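Local coordinates for protein extracellular PQQ-dependent sugar dehydrogenase (PDB 6JT6) that carries a haem b cytochrome domain that probably passes electrons from PQQ-dependent sugar oxidation to external acceptors, at residues A[18-21]-A[26-29]; A[104-109]-A[115-120]; A[131-136]-A[172-177]. All coordinates share one frame; numbering follows the deposited sequence.

Interaction 1. Residues A[18-21]-A[26-29]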
loop_
_atom_site.group_PDB
_atom_site.type_symbol
_atom_site.label_atom_id
_atom_site.label_comp_id
_atom_site.label_asym_id
_atom_site.label_seq_id
_atom_site.Cartn_x
_atom_site.Cartn_y
_atom_site.Cartn_z
ATOM N N ARG A 18 1.873 -4.153 10.186
ATOM C CA ARG A 18 2.500 -4.838 9.045
ATOM C C ARG A 18 2.091 -6.303 8.909
ATOM O O ARG A 18 2.050 -7.037 9.905
ATOM C CB ARG A 18 4.023 -4.766 9.135
ATOM C CG ARG A 18 4.685 -5.193 7.833
ATOM C CD ARG A 18 5.875 -6.126 8.030
ATOM N NE ARG A 18 5.865 -6.986 9.217
ATOM C CZ ARG A 18 6.941 -7.650 9.631
ATOM N NH1 ARG A 18 8.074 -7.572 8.935
ATOM N NH2 ARG A 18 6.891 -8.412 10.718
ATOM N N PHE A 19 1.784 -6.682 7.664
ATOM C CA PHE A 19 1.480 -8.051 7.258
ATOM C C PHE A 19 2.678 -8.472 6.447
ATOM O O PHE A 19 3.000 -7.852 5.414
ATOM C CB PHE A 19 0.202 -8.129 6.367
ATOM C CG PHE A 19 -0.066 -9.517 5.773
ATOM C CD1 PHE A 19 -0.600 -10.549 6.560
ATOM C CD2 PHE A 19 0.221 -9.790 4.443
ATOM C CE1 PHE A 19 -0.839 -11.828 6.028
ATOM C CE2 PHE A 19 -0.021 -11.052 3.885
ATOM C CZ PHE A 19 -0.553 -12.080 4.684
ATOM N N TYR A 20 3.338 -9.522 6.927
ATOM C CA TYR A 20 4.497 -10.089 6.259
ATOM C C TYR A 20 4.035 -11.400 5.606
ATOM O O TYR A 20 3.401 -12.225 6.247
ATOM C CB TYR A 20 5.668 -10.314 7.236
ATOM C CG TYR A 20 6.748 -11.171 6.621
ATOM C CD1 TYR A 20 7.642 -10.631 5.697
ATOM C CD2 TYR A 20 6.854 -12.536 6.933
ATOM C CE1 TYR A 20 8.614 -11.413 5.107
ATOM C CE2 TYR A 20 7.833 -13.328 6.348
ATOM C CZ TYR A 20 8.698 -12.761 5.432
ATOM O OH TYR A 20 9.673 -13.530 4.838
ATOM N N GLN A 21 4.328 -11.562 4.321
ATOM C CA GLN A 21 3.888 -12.756 3.596
ATOM C C GLN A 21 5.129 -13.612 3.294
ATOM O O GLN A 21 6.005 -13.206 2.532
ATOM C CB GLN A 21 3.094 -12.357 2.340
ATOM C CG GLN A 21 2.074 -13.377 1.873
ATOM C CD GLN A 21 2.703 -14.661 1.363
ATOM O OE1 GLN A 21 3.776 -14.647 0.752
ATOM N NE2 GLN A 21 2.049 -15.782 1.625
ATOM N N ALA A 26 7.398 -10.402 0.970
ATOM C CA ALA A 26 6.993 -9.026 0.860
ATOM C C ALA A 26 6.199 -8.644 2.104
ATOM O O ALA A 26 5.666 -9.531 2.819
ATOM C CB ALA A 26 6.181 -8.839 -0.402
ATOM N N SER A 27 6.107 -7.330 2.344
ATOM C CA SER A 27 5.360 -6.774 3.481
ATOM C C SER A 27 4.377 -5.701 3.047
ATOM O O SER A 27 4.667 -4.905 2.125
ATOM C CB SER A 27 6.323 -6.067 4.441
ATOM O OG SER A 27 7.389 -6.876 4.796
ATOM N N TRP A 28 3.248 -5.645 3.733
ATOM C CA TRP A 28 2.223 -4.591 3.499
ATOM C C TRP A 28 2.032 -3.894 4.826
ATOM O O TRP A 28 1.586 -4.525 5.770
ATOM C CB TRP A 28 0.906 -5.220 3.021
ATOM C CG TRP A 28 0.971 -5.702 1.588
ATOM C CD1 TRP A 28 0.467 -5.066 0.477
ATOM C CD2 TRP A 28 1.569 -6.928 1.113
ATOM N NE1 TRP A 28 0.710 -5.831 -0.661
ATOM C CE2 TRP A 28 1.378 -6.974 -0.297
ATOM C CE3 TRP A 28 2.230 -8.004 1.746
ATOM C CZ2 TRP A 28 1.860 -8.023 -1.090
ATOM C CZ3 TRP A 28 2.717 -9.061 0.939
ATOM C CH2 TRP A 28 2.510 -9.057 -0.466
ATOM N N GLY A 29 2.400 -2.611 4.917
ATOM C CA GLY A 29 2.289 -1.855 6.162
ATOM C C GLY A 29 1.272 -0.739 6.020
ATOM O O GLY A 29 1.090 -0.224 4.915
#

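Interaction 2. Residues A[104-109]-A[115-120]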
loop_
_atom_site.group_PDB
_atom_site.type_symbol
_atom_site.label_atom_id
_atom_site.label_comp_id
_atom_site.label_asym_id
_atom_site.label_seq_id
_atom_site.Cartn_x
_atom_site.Cartn_y
_atom_site.Cartn_z
ATOM N N LEU A 104 6.107 8.953 -0.705
ATOM C CA LEU A 104 6.833 9.546 0.423
ATOM C C LEU A 104 8.277 9.075 0.377
ATOM O O LEU A 104 8.643 8.279 -0.506
ATOM C CB LEU A 104 6.153 9.155 1.764
ATOM C CG LEU A 104 4.652 9.492 1.912
ATOM C CD1 LEU A 104 4.013 9.113 3.279
ATOM C CD2 LEU A 104 4.350 10.954 1.579
ATOM N N GLY A 105 9.102 9.531 1.324
ATOM C CA GLY A 105 10.521 9.171 1.365
ATOM C C GLY A 105 10.775 7.726 1.752
ATOM O O GLY A 105 9.821 6.977 2.014
ATOM N N SER A 106 12.056 7.337 1.799
ATOM C CA SER A 106 12.507 5.930 1.969
ATOM C C SER A 106 11.920 4.947 0.917
ATOM O O SER A 106 11.896 3.741 1.124
ATOM C CB SER A 106 12.264 5.428 3.407
ATOM O OG SER A 106 10.881 5.324 3.696
ATOM N N SER A 107 11.458 5.487 -0.214
ATOM C CA SER A 107 10.994 4.699 -1.339
ATOM C C SER A 107 12.122 4.509 -2.365
ATOM O O SER A 107 13.081 5.282 -2.393
ATOM C CB SER A 107 9.754 5.340 -2.007
ATOM O OG SER A 107 8.679 5.432 -1.112
ATOM N N GLY A 108 11.976 3.486 -3.209
ATOM C CA GLY A 108 12.940 3.184 -4.282
ATOM C C GLY A 108 13.559 1.825 -4.029
ATOM O O GLY A 108 12.886 0.931 -3.505
ATOM N N THR A 109 14.831 1.665 -4.392
ATOM C CA THR A 109 15.519 0.399 -4.192
ATOM C C THR A 109 16.930 0.571 -3.665
ATOM O O THR A 109 17.594 1.555 -3.995
ATOM C CB THR A 109 15.461 -0.512 -5.460
ATOM O OG1 THR A 109 16.041 -1.799 -5.163
ATOM C CG2 THR A 109 16.159 0.124 -6.640
ATOM N N ARG A 115 10.951 -0.503 -1.983
ATOM C CA ARG A 115 9.950 0.051 -1.077
ATOM C C ARG A 115 9.107 1.094 -1.772
ATOM O O ARG A 115 9.639 1.939 -2.522
ATOM C CB ARG A 115 10.639 0.722 0.098
ATOM C CG ARG A 115 10.817 -0.161 1.290
ATOM C CD ARG A 115 11.717 0.571 2.257
ATOM N NE ARG A 115 11.125 1.669 3.043
ATOM C CZ ARG A 115 10.765 1.548 4.330
ATOM N NH1 ARG A 115 10.823 0.356 4.939
ATOM N NH2 ARG A 115 10.339 2.591 5.003
ATOM N N ILE A 116 7.789 1.037 -1.558
ATOM C CA ILE A 116 6.951 2.159 -2.028
ATOM C C ILE A 116 6.134 2.617 -0.834
ATOM O O ILE A 116 5.235 1.894 -0.380
ATOM C CB ILE A 116 6.019 1.835 -3.251
ATOM C CG1 ILE A 116 6.786 1.238 -4.422
ATOM C CG2 ILE A 116 5.300 3.107 -3.739
ATOM C CD1 ILE A 116 6.750 -0.262 -4.430
ATOM N N VAL A 117 6.448 3.815 -0.337
ATOM C CA VAL A 117 5.779 4.337 0.836
ATOM C C VAL A 117 4.862 5.440 0.316
ATOM O O VAL A 117 5.280 6.293 -0.470
ATOM C CB VAL A 117 6.788 4.937 1.843
ATOM C CG1 VAL A 117 6.074 5.363 3.142
ATOM C CG2 VAL A 117 7.936 3.968 2.096
ATOM N N TYR A 118 3.602 5.427 0.732
ATOM C CA TYR A 118 2.661 6.321 0.084
ATOM C C TYR A 118 1.631 6.871 1.065
ATOM O O TYR A 118 1.330 6.246 2.093
ATOM C CB TYR A 118 1.985 5.616 -1.129
ATOM C CG TYR A 118 1.176 4.399 -0.729
ATOM C CD1 TYR A 118 -0.182 4.517 -0.357
ATOM C CD2 TYR A 118 1.763 3.111 -0.708
ATOM C CE1 TYR A 118 -0.903 3.404 0.036
ATOM C CE2 TYR A 118 1.036 1.987 -0.341
ATOM C CZ TYR A 118 -0.298 2.141 0.045
ATOM O OH TYR A 118 -1.061 1.028 0.414
ATOM N N ARG A 119 1.147 8.067 0.742
ATOM C CA ARG A 119 -0.039 8.621 1.362
ATOM C C ARG A 119 -1.221 8.410 0.433
ATOM O O ARG A 119 -1.135 8.658 -0.748
ATOM C CB ARG A 119 0.175 10.112 1.639
ATOM C CG ARG A 119 -0.904 10.765 2.529
ATOM C CD ARG A 119 -0.845 12.294 2.343
ATOM N NE ARG A 119 -1.646 12.991 3.336
ATOM C CZ ARG A 119 -1.747 14.311 3.391
ATOM N NH1 ARG A 119 -1.102 15.051 2.492
ATOM N NH2 ARG A 119 -2.507 14.876 4.323
ATOM N N CYS A 120 -2.350 7.983 0.989
ATOM C CA CYS A 120 -3.542 7.717 0.189
ATOM C C CYS A 120 -4.668 8.529 0.768
ATOM O O CYS A 120 -5.208 8.186 1.833
ATOM C CB CYS A 120 -3.928 6.236 0.258
ATOM S SG CYS A 120 -4.953 5.639 -1.121
#

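Interaction 3. Residues A[131-136]-A[172-177]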
loop_
_atom_site.group_PDB
_atom_site.type_symbol
_atom_site.label_atom_id
_atom_site.label_comp_id
_atom_site.label_asym_id
_atom_site.label_seq_id
_atom_site.Cartn_x
_atom_site.Cartn_y
_atom_site.Cartn_z
ATOM N N GLY A 131 -17.344 -1.018 0.545
ATOM C CA GLY A 131 -17.941 0.286 0.764
ATOM C C GLY A 131 -16.999 1.286 1.420
ATOM O O GLY A 131 -17.251 2.499 1.386
ATOM N N GLY A 132 -15.916 0.789 2.021
ATOM C CA GLY A 132 -14.926 1.651 2.671
ATOM C C GLY A 132 -14.090 0.924 3.701
ATOM O O GLY A 132 -14.219 -0.280 3.873
ATOM N N ILE A 133 -13.190 1.649 4.353
ATOM C CA ILE A 133 -12.420 1.099 5.460
ATOM C C ILE A 133 -13.156 1.584 6.716
ATOM O O ILE A 133 -13.321 2.792 6.888
ATOM C CB ILE A 133 -10.936 1.578 5.440
ATOM C CG1 ILE A 133 -10.200 1.110 4.157
ATOM C CG2 ILE A 133 -10.183 1.081 6.676
ATOM C CD1 ILE A 133 -8.888 1.839 3.899
ATOM N N PRO A 134 -13.606 0.660 7.594
ATOM C CA PRO A 134 -14.369 1.103 8.783
ATOM C C PRO A 134 -13.539 1.965 9.752
ATOM O O PRO A 134 -12.303 1.905 9.732
ATOM C CB PRO A 134 -14.802 -0.214 9.455
ATOM C CG PRO A 134 -13.843 -1.248 8.947
ATOM C CD PRO A 134 -13.446 -0.809 7.544
ATOM N N THR A 135 -14.215 2.763 10.582
ATOM C CA THR A 135 -13.536 3.590 11.598
ATOM C C THR A 135 -12.998 2.675 12.690
ATOM O O THR A 135 -11.903 2.892 13.207
ATOM C CB THR A 135 -14.467 4.652 12.245
ATOM O OG1 THR A 135 -15.158 5.377 11.234
ATOM C CG2 THR A 135 -13.675 5.648 13.056
ATOM N N THR A 136 -13.802 1.676 13.054
ATOM C CA THR A 136 -13.438 0.710 14.086
ATOM C C THR A 136 -13.840 -0.693 13.643
ATOM O O THR A 136 -14.688 -0.883 12.751
ATOM C CB THR A 136 -14.132 1.000 15.443
ATOM O OG1 THR A 136 -15.546 1.015 15.243
ATOM C CG2 THR A 136 -13.683 2.331 16.065
ATOM N N PHE A 172 -7.878 -7.706 9.653
ATOM C CA PHE A 172 -7.149 -7.049 10.739
ATOM C C PHE A 172 -7.985 -6.020 11.485
ATOM O O PHE A 172 -8.988 -5.504 10.967
ATOM C CB PHE A 172 -5.823 -6.436 10.263
ATOM C CG PHE A 172 -5.986 -5.203 9.445
ATOM C CD1 PHE A 172 -5.715 -3.958 9.999
ATOM C CD2 PHE A 172 -6.426 -5.277 8.132
ATOM C CE1 PHE A 172 -5.871 -2.800 9.253
ATOM C CE2 PHE A 172 -6.573 -4.126 7.367
ATOM C CZ PHE A 172 -6.292 -2.885 7.928
ATOM N N ASP A 173 -7.493 -5.705 12.676
ATOM C CA ASP A 173 -8.092 -4.738 13.568
ATOM C C ASP A 173 -7.631 -3.350 13.141
ATOM O O ASP A 173 -6.465 -2.979 13.337
ATOM C CB ASP A 173 -7.613 -5.050 14.991
ATOM C CG ASP A 173 -8.280 -4.209 16.032
ATOM O OD1 ASP A 173 -8.843 -3.135 15.724
ATOM O OD2 ASP A 173 -8.227 -4.637 17.190
ATOM N N ILE A 174 -8.556 -2.574 12.588
ATOM C CA ILE A 174 -8.248 -1.228 12.038
ATOM C C ILE A 174 -7.855 -0.243 13.146
ATOM O O ILE A 174 -6.901 0.521 12.990
ATOM C CB ILE A 174 -9.416 -0.687 11.145
ATOM C CG1 ILE A 174 -9.002 0.531 10.315
ATOM C CG2 ILE A 174 -10.640 -0.341 11.978
ATOM C CD1 ILE A 174 -7.957 0.193 9.262
ATOM N N GLY A 175 -8.597 -0.270 14.261
ATOM C CA GLY A 175 -8.295 0.557 15.420
ATOM C C GLY A 175 -6.891 0.373 15.956
ATOM O O GLY A 175 -6.280 1.315 16.439
ATOM N N ASN A 176 -6.372 -0.840 15.847
ATOM C CA ASN A 176 -4.980 -1.107 16.157
ATOM C C ASN A 176 -3.959 -0.473 15.210
ATOM O O ASN A 176 -2.779 -0.314 15.583
ATOM C CB ASN A 176 -4.742 -2.612 16.265
ATOM C CG ASN A 176 -4.543 -3.055 17.703
ATOM O OD1 ASN A 176 -5.346 -3.824 18.265
ATOM N ND2 ASN A 176 -3.482 -2.553 18.322
ATOM N N ALA A 177 -4.397 -0.139 13.993
ATOM C CA ALA A 177 -3.546 0.512 12.999
ATOM C C ALA A 177 -3.661 2.054 13.094
ATOM O O ALA A 177 -2.875 2.780 12.473
ATOM C CB ALA A 177 -3.877 -0.004 11.600
#

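Interaction 1. Residues A[18-21]-A[26-29]
Phe19 and Trp28 form an antiparallel hydrogen-bonded pair, with Phe19 N to Trp28 O at 2.9 Å and Trp28 N to Phe19 O at 2.8 Å. The second of these lies in the plane of the Phe19 carbonyl, whereas the first donor is tilted from that of Trp28. Toward the turn, Gln21 N meets Ala26 O at 2.9 Å, approaching almost straight along the carbonyl. Phe19 O also receives a CA-H...O contact from Ser27 CA at 3.2 Å.

Apolar contacts gather on the face bearing Phe19 and Trp28, whose side chains lie side by side and point the same way. The indole atom CE3 sits at the edge of the phenyl ring, 3.8 Å from Phe19 CD2, and Gln21 CB reaches Trp28 CZ3 at 3.6 Å. Trp28 CG is anti to the carbonyl carbon (chi1 -74°), which carries the six-membered ring back over the hairpin.

On the face of Arg18, Tyr20 and Ser27, the arginine chain bends so that CD rests 3.6 Å from Ser27 CB while one guanidinium face is covered by Tyr20 CB; Trp7 adds a cation-pi contact.

This hairpin of strands 15-21 and 26-33 lies between strands 5-8 and 43-51. Trp143 of strand 138-146, in the other sheet, meets both Phe19 and Trp28, and Trp28 NE1 bonds to Gly58 O.

Interaction 2. Residues A[104-109]-A[115-120]
Arg115 grips Ser106 side-on with two nitrogens, each bonding a different atom: NE donates to Ser106 O at 2.9 Å and NH2 to Ser106 OG at 3.1 Å. Both acceptors lie near the guanidinium plane, but the NE bond is bent (139° at the hydrogen) and the NH2 bond straighter (160°). Ser106 OG sits between its own backbone N and carbonyl carbon, which turns it to the same side as Ser106 O and lets one arginine take both.

Next to this grip, Ser107 OG does the work of a missing backbone partner. It accepts Val117 N at 2.9 Å and donates to Leu104 O at 2.9 Å, coming from above that carbonyl's plane, and so ties the irregular run to the straight strand. Regular pairing returns beyond it at Gly108 and Arg115, with Gly108 N to Arg115 O at 2.9 Å and Arg115 N to Gly108 O at 2.8 Å; with phi of Gly108 at 117°, a side chain there would collide with the carbonyl oxygen of Ser107. At the other end, Leu104 N bonds Val117 O at 2.8 Å, and Leu104 CB packs against Val117 CG1 at 4.0 Å.

Seen from Ser106, a second shell fixes the arginine further by bonding it directly: Asp9 forms a salt bridge with NH2, while Gln49 OE1 accepts from NH1. The buried charge is thus held by several partners, and Asp9 would be expected to stabilise it.

The strand 113-121 is paired in its turn with strand 43-51, whose Leu47 touches Arg115 and Val117. Leu104 packs on Leu186 and Leu189 of helix 182-191, and the run from Ser106 to Ser107 bonds to the C-terminal Pro193 and Leu195.

Interaction 3. Residues A[131-136]-A[172-177]
Ile174 meets the flat carbonyl groups of Pro134 and Thr136 with its methyl CG2. The methyl stands over the face of the Thr136 carbonyl, 3.6 Å from Thr136 C and almost squarely above it, whereas it lies above and beyond Pro134 O, also at 3.6 Å. Ile174 CG1 approaches Pro134 O differently, from ahead of the oxygen, at 3.6 Å. Thr135 O completes the backbone wall at 3.7 Å from CG2.

Deeper in, Ile133 and Ile174 cross at about a right angle, and Ile133 CG2 touches Ile174 CD1 at 3.5 Å. The Ile174 side chain gets there because CG1, anti to its backbone N (chi1 -167°), is directed toward Ile133, and the bend at chi2 (66°) brings CD1 onto Ile133 CG2. An alanine here is likely to open a gap between Ile133 and the Pro134 to Thr136 backbone, since the pieces that touch them, CG1, CG2 and CD1, would all be gone.

The same two oxygens are bonded by Arg178, Pro134 O through NH2 and Thr135 O through NE. Phe32 of strand 26-33 touches both isoleucines from the opposing sheet. An apolar side chain from the turn after strand 166-173 thus packs on the backbone of the loop that leads into the antiparallel partner 138-146, at an edge of the beta-sandwich cytochrome domain of the cellobiose dehydrogenase family.

In the fold
Interactions 1 and 2 share one sheet, with centres 14 Å apart, and strand 43-51 runs between them: Phe48 meets the rings of both Trp28 and Tyr118, while Gln49 pairs with the backbone of Ser27 and bonds the Arg115 side chain. Interaction 3 lies about 17 Å from interaction 1 and about 22 Å from interaction 2, centre to centre, across the chain's centre from the latter. Strand 26-33 links it to interaction 1 through Phe32. The first two also approach the haem: the Trp28 side chain is about 7 Å from it and that of Tyr118 about 9 Å.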